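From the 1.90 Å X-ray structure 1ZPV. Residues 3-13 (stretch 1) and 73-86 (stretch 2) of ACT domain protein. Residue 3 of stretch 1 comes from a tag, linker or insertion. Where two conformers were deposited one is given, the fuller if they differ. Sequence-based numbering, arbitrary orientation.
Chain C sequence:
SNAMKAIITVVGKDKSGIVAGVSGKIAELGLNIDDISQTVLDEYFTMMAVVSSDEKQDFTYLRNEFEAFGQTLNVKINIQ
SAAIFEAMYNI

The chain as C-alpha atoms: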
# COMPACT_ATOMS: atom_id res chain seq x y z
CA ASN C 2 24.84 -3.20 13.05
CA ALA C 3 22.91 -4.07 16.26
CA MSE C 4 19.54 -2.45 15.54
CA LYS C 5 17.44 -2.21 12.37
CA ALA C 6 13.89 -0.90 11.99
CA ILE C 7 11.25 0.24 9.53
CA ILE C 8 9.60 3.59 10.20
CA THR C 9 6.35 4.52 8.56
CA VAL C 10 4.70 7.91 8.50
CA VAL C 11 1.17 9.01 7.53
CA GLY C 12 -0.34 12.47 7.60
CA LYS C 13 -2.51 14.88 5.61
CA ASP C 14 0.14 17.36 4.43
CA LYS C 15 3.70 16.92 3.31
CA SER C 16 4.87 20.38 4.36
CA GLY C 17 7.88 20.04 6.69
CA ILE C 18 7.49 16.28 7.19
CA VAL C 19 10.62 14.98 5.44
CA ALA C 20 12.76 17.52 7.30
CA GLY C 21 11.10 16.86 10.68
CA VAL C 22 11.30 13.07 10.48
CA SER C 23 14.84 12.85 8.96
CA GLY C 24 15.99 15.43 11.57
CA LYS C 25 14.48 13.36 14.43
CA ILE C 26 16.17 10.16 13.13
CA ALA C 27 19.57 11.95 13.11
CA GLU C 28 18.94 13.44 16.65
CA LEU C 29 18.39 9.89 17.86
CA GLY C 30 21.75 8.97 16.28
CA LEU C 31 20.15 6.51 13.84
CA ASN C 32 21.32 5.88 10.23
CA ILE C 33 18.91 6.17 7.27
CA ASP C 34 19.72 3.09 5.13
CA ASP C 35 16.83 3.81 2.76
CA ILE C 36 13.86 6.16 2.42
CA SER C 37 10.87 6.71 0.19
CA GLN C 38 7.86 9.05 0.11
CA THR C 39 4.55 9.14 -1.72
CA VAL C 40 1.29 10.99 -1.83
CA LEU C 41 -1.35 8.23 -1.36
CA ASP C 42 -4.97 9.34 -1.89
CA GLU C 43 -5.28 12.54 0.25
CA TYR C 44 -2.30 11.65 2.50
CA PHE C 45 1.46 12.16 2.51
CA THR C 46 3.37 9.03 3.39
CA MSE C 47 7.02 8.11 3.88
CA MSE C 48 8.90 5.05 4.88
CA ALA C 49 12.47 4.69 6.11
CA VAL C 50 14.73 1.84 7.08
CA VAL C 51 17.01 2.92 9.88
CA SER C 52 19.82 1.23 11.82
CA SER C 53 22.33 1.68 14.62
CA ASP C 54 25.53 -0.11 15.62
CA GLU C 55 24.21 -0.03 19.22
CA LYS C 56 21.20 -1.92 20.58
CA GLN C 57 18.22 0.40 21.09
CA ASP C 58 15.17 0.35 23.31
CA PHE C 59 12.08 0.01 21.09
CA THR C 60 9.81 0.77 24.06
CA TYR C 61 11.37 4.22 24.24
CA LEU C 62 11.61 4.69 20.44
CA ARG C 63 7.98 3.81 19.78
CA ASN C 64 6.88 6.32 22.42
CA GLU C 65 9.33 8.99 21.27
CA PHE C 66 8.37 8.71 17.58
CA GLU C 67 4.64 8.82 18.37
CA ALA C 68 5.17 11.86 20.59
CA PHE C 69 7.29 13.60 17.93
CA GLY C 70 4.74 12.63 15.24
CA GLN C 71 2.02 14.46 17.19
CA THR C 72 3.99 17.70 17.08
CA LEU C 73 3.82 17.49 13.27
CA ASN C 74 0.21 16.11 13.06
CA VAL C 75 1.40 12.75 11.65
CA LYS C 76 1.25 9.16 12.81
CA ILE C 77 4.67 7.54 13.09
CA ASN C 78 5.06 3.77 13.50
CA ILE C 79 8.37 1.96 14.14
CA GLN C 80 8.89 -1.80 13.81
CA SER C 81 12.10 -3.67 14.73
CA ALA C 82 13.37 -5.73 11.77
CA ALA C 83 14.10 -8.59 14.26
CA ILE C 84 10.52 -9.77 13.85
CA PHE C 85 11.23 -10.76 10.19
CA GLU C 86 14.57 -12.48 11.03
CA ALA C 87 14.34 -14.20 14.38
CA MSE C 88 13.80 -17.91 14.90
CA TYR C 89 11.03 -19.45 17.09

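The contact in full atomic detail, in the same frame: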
# COMPACT_ATOMS: atom_id res chain seq x y z
N ALA C 3 23.56 -3.39 15.13
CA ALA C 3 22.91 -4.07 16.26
C ALA C 3 21.40 -3.79 16.34
O ALA C 3 20.67 -4.45 17.09
CB ALA C 3 23.59 -3.67 17.56
N MSE C 4 20.94 -2.81 15.57
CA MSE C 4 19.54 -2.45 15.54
C MSE C 4 19.19 -2.15 14.09
O MSE C 4 19.99 -1.51 13.38
CB MSE C 4 19.28 -1.22 16.44
CG MSE C 4 17.88 -0.66 16.44
SE MSE C 4 17.49 0.54 14.90
CE MSE C 4 16.18 1.72 15.83
N LYS C 5 18.02 -2.61 13.66
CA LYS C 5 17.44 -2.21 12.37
C LYS C 5 15.95 -2.11 12.56
O LYS C 5 15.37 -2.92 13.30
CB LYS C 5 17.75 -3.24 11.28
CG LYS C 5 17.51 -2.75 9.85
CD LYS C 5 18.31 -3.56 8.81
CE LYS C 5 19.72 -2.99 8.57
NZ LYS C 5 19.74 -1.57 8.06
N ALA C 6 15.32 -1.15 11.87
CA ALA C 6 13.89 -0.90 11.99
C ALA C 6 13.30 -0.29 10.74
O ALA C 6 13.99 0.30 9.93
CB ALA C 6 13.60 0.04 13.19
N ILE C 7 11.98 -0.38 10.63
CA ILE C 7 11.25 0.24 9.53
C ILE C 7 10.30 1.26 10.14
O ILE C 7 9.54 0.92 11.03
CB ILE C 7 10.46 -0.82 8.69
CG1 ILE C 7 11.42 -1.89 8.11
CG2 ILE C 7 9.73 -0.12 7.55
CD1 ILE C 7 11.68 -3.07 9.06
N ILE C 8 10.41 2.51 9.69
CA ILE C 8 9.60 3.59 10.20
C ILE C 8 8.59 3.97 9.12
O ILE C 8 8.93 4.13 7.93
CB ILE C 8 10.45 4.84 10.54
CG1 ILE C 8 11.47 4.50 11.64
CG2 ILE C 8 9.56 6.09 10.88
CD1 ILE C 8 12.42 5.73 12.07
N THR C 9 7.35 4.14 9.53
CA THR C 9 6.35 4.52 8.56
C THR C 9 5.62 5.74 9.08
O THR C 9 5.38 5.90 10.30
CB THR C 9 5.39 3.34 8.23
OG1 THR C 9 4.78 2.89 9.41
CG2 THR C 9 6.17 2.16 7.67
N VAL C 10 5.29 6.63 8.16
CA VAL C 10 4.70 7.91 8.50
C VAL C 10 3.49 8.18 7.60
O VAL C 10 3.55 7.96 6.38
CB VAL C 10 5.74 9.08 8.30
CG1 VAL C 10 5.10 10.42 8.61
CG2 VAL C 10 7.03 8.83 9.11
N VAL C 11 2.40 8.66 8.22
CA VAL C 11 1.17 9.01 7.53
C VAL C 11 0.66 10.32 8.10
O VAL C 11 0.56 10.48 9.34
CB VAL C 11 0.01 7.98 7.74
CG1 VAL C 11 -1.25 8.40 6.88
CG2 VAL C 11 0.45 6.60 7.39
N GLY C 12 0.33 11.24 7.21
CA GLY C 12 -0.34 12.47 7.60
C GLY C 12 -1.07 13.08 6.42
O GLY C 12 -1.02 12.55 5.31
N LYS C 13 -1.71 14.22 6.65
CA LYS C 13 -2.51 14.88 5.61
C LYS C 13 -1.67 15.73 4.65
O LYS C 13 -1.98 15.83 3.46
CB LYS C 13 -3.57 15.80 6.24
CG LYS C 13 -4.76 15.12 6.86
CD LYS C 13 -5.34 13.99 6.01
CE LYS C 13 -6.12 14.47 4.80
NZ LYS C 13 -7.29 15.28 5.19
N LEU C 73 3.90 17.19 14.69
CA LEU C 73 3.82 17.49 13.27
C LEU C 73 2.47 17.10 12.64
O LEU C 73 2.31 17.26 11.43
CB LEU C 73 4.95 16.78 12.53
CG LEU C 73 6.40 17.22 12.77
CD1 LEU C 73 7.30 16.52 11.74
CD2 LEU C 73 6.62 18.76 12.71
N ASN C 74 1.54 16.61 13.46
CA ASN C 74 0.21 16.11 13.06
C ASN C 74 0.29 14.89 12.12
O ASN C 74 -0.44 14.77 11.13
CB ASN C 74 -0.66 17.24 12.46
CG ASN C 74 -0.80 18.46 13.39
OD1 ASN C 74 -0.50 19.58 12.99
ND2 ASN C 74 -1.25 18.23 14.60
N VAL C 75 1.21 13.97 12.44
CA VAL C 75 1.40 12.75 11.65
C VAL C 75 1.49 11.53 12.57
O VAL C 75 1.84 11.64 13.76
CB VAL C 75 2.67 12.80 10.71
CG1 VAL C 75 2.60 13.95 9.71
CG2 VAL C 75 4.00 12.82 11.51
N LYS C 76 1.18 10.37 12.02
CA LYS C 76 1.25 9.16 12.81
C LYS C 76 2.54 8.46 12.43
O LYS C 76 2.75 8.16 11.26
CB LYS C 76 0.04 8.31 12.50
CG LYS C 76 -0.18 7.16 13.49
CD LYS C 76 -0.69 7.65 14.84
CE LYS C 76 -0.65 6.53 15.86
NZ LYS C 76 -1.11 5.27 15.20
N ILE C 77 3.41 8.22 13.41
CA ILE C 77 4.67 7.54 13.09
C ILE C 77 4.72 6.16 13.75
O ILE C 77 4.56 6.06 14.95
CB ILE C 77 5.89 8.35 13.52
CG1 ILE C 77 5.86 9.72 12.85
CG2 ILE C 77 7.21 7.55 13.15
CD1 ILE C 77 6.94 10.74 13.31
N ASN C 78 4.98 5.12 12.96
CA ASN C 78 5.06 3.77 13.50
C ASN C 78 6.52 3.31 13.34
O ASN C 78 7.18 3.66 12.34
CB ASN C 78 4.05 2.85 12.78
CG ASN C 78 2.59 3.03 13.30
OD1 ASN C 78 2.07 2.20 14.07
ND2 ASN C 78 1.93 4.10 12.88
N ILE C 79 7.04 2.60 14.33
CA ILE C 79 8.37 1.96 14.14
C ILE C 79 8.29 0.47 14.48
O ILE C 79 7.65 0.09 15.47
CB ILE C 79 9.51 2.71 14.92
CG1 ILE C 79 10.89 2.06 14.67
CG2 ILE C 79 9.16 2.89 16.42
CD1 ILE C 79 12.07 2.91 15.20
N GLN C 80 8.93 -0.36 13.65
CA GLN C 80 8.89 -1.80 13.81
C GLN C 80 10.33 -2.31 13.75
O GLN C 80 11.02 -2.05 12.77
CB GLN C 80 8.07 -2.39 12.64
CG GLN C 80 8.04 -3.89 12.55
CD GLN C 80 7.37 -4.53 13.75
OE1 GLN C 80 6.16 -4.39 13.95
NE2 GLN C 80 8.16 -5.22 14.58
N SER C 81 10.78 -3.03 14.78
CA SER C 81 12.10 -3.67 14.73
C SER C 81 12.08 -4.69 13.59
O SER C 81 11.11 -5.46 13.46
CB SER C 81 12.42 -4.40 16.05
OG SER C 81 13.65 -5.06 15.92
N ALA C 82 13.17 -4.74 12.84
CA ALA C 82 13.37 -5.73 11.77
C ALA C 82 13.56 -7.16 12.32
O ALA C 82 13.38 -8.14 11.59
CB ALA C 82 14.59 -5.34 10.94
N ALA C 83 13.89 -7.28 13.61
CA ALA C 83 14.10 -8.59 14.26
C ALA C 83 12.92 -9.54 14.06
O ALA C 83 13.09 -10.77 14.00
CB ALA C 83 14.41 -8.43 15.76
N ILE C 84 11.72 -8.97 14.00
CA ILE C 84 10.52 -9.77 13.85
C ILE C 84 10.51 -10.61 12.54
O ILE C 84 10.02 -11.75 12.54
CB ILE C 84 9.25 -8.89 13.98
CG1 ILE C 84 9.19 -8.26 15.38
CG2 ILE C 84 7.98 -9.69 13.70
CD1 ILE C 84 9.45 -9.25 16.52
N PHE C 85 11.12 -10.07 11.48
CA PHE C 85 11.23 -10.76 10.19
C PHE C 85 12.45 -11.70 10.08
O PHE C 85 12.61 -12.39 9.08
CB PHE C 85 11.25 -9.74 9.05
CG PHE C 85 10.18 -8.69 9.17
CD1 PHE C 85 8.85 -9.01 8.92
CD2 PHE C 85 10.51 -7.40 9.54
CE1 PHE C 85 7.86 -8.03 9.04
CE2 PHE C 85 9.53 -6.42 9.67
CZ PHE C 85 8.21 -6.74 9.42
N GLU C 86 13.30 -11.73 11.10
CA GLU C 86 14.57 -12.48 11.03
C GLU C 86 14.60 -13.62 12.03
O GLU C 86 15.12 -14.71 11.72
CB GLU C 86 15.78 -11.57 11.34
CG GLU C 86 15.88 -10.26 10.56
CD GLU C 86 16.38 -10.40 9.12
OE1 GLU C 86 16.95 -11.46 8.77
OE2 GLU C 86 16.21 -9.44 8.35
O HOH W 1 16.60 -4.29 15.53
O HOH W 2 -2.08 15.25 9.28

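A water sits at each end of the antiparallel ladder between these two strands: one beside Lys5, whose carbonyl still pairs directly with Ala82 N, and one between Lys13 and Asn74, where direct pairing has stopped. At the first end, water 1 accepts from Lys5 N at 2.9 Å and lies 3.1 Å from Ser81 OG, a hydrogen bond whose direction stays open. At the other, water 2 accepts from Lys13 N at 2.8 Å and donates to Asn74 O at a short 2.5 Å, so it spans the gap that the next backbone bond would fill.

Along the strands the register is regular. The strand axes approach to 4.6 Å, with 151° between their N-to-C directions, and CA-CA spacing alternates as an antiparallel pair requires: 5.3 Å for Ile7 CA to Gln80 CA, 4.4 Å for Ile8 CA to Ile79 CA, 5.2 Å for Thr9 CA to Asn78 CA. The wide pairs carry two bonds each. Ile7 N donates to Gln80 O at 2.9 Å and Gln80 N returns to Ile7 O at 3.0 Å; Thr9 N to Asn78 O is 2.9 Å and Asn78 N to Thr9 O 2.8 Å; Val11 N to Lys76 O is 3.1 Å and Lys76 N to Val11 O 2.8 Å. N-H...O angles of 151° to 171° support all six. A seventh bond, Ala82 N to Lys5 O at 2.9 Å and 175°, is the straightest, and it extends the pairing just past Ser81. At the narrow pairs, CA-H groups approach carbonyls instead, as with Ile8 CA and Asn78 O at 3.2 Å.

The side chains of Ala6, Ile8, Val10, Val75, Ile77 and Ile79 share one face. Their apolar contacts run diagonally as well as straight across: Ile8 CG2 meets Ile77 CG2 at 3.6 Å, while Ile8 CG1 lies 3.9 Å from Ile79 CG1. Ala6 CB reaches Ile79 CG1 at 3.7 Å, and Val10 CG1 reaches Val75 CG2 at 3.9 Å. Gly12 belongs to this series without a side chain; an ideal CB there would sit 2.5 Å from Val75 CG1, a clash.

The face bearing Ile7, Thr9, Val11, Lys76, Asn78 and Gln80 is more mixed. Thr9 OG1 packs 3.4 Å from Asn78 CB, whereas the ends of Lys76 and Gln80 lead away. Ile7 (chi1 m, chi2 p) extends CD1 to 4.1 Å from Ala82 CB and 4.0 Å from Phe85 CE2, approaching the ring obliquely. After the strand, Ala83 N donates to Ser81 OG at 3.2 Å and Phe85 N to Ala82 O at 3.0 Å, supporting the turn that carries this ring.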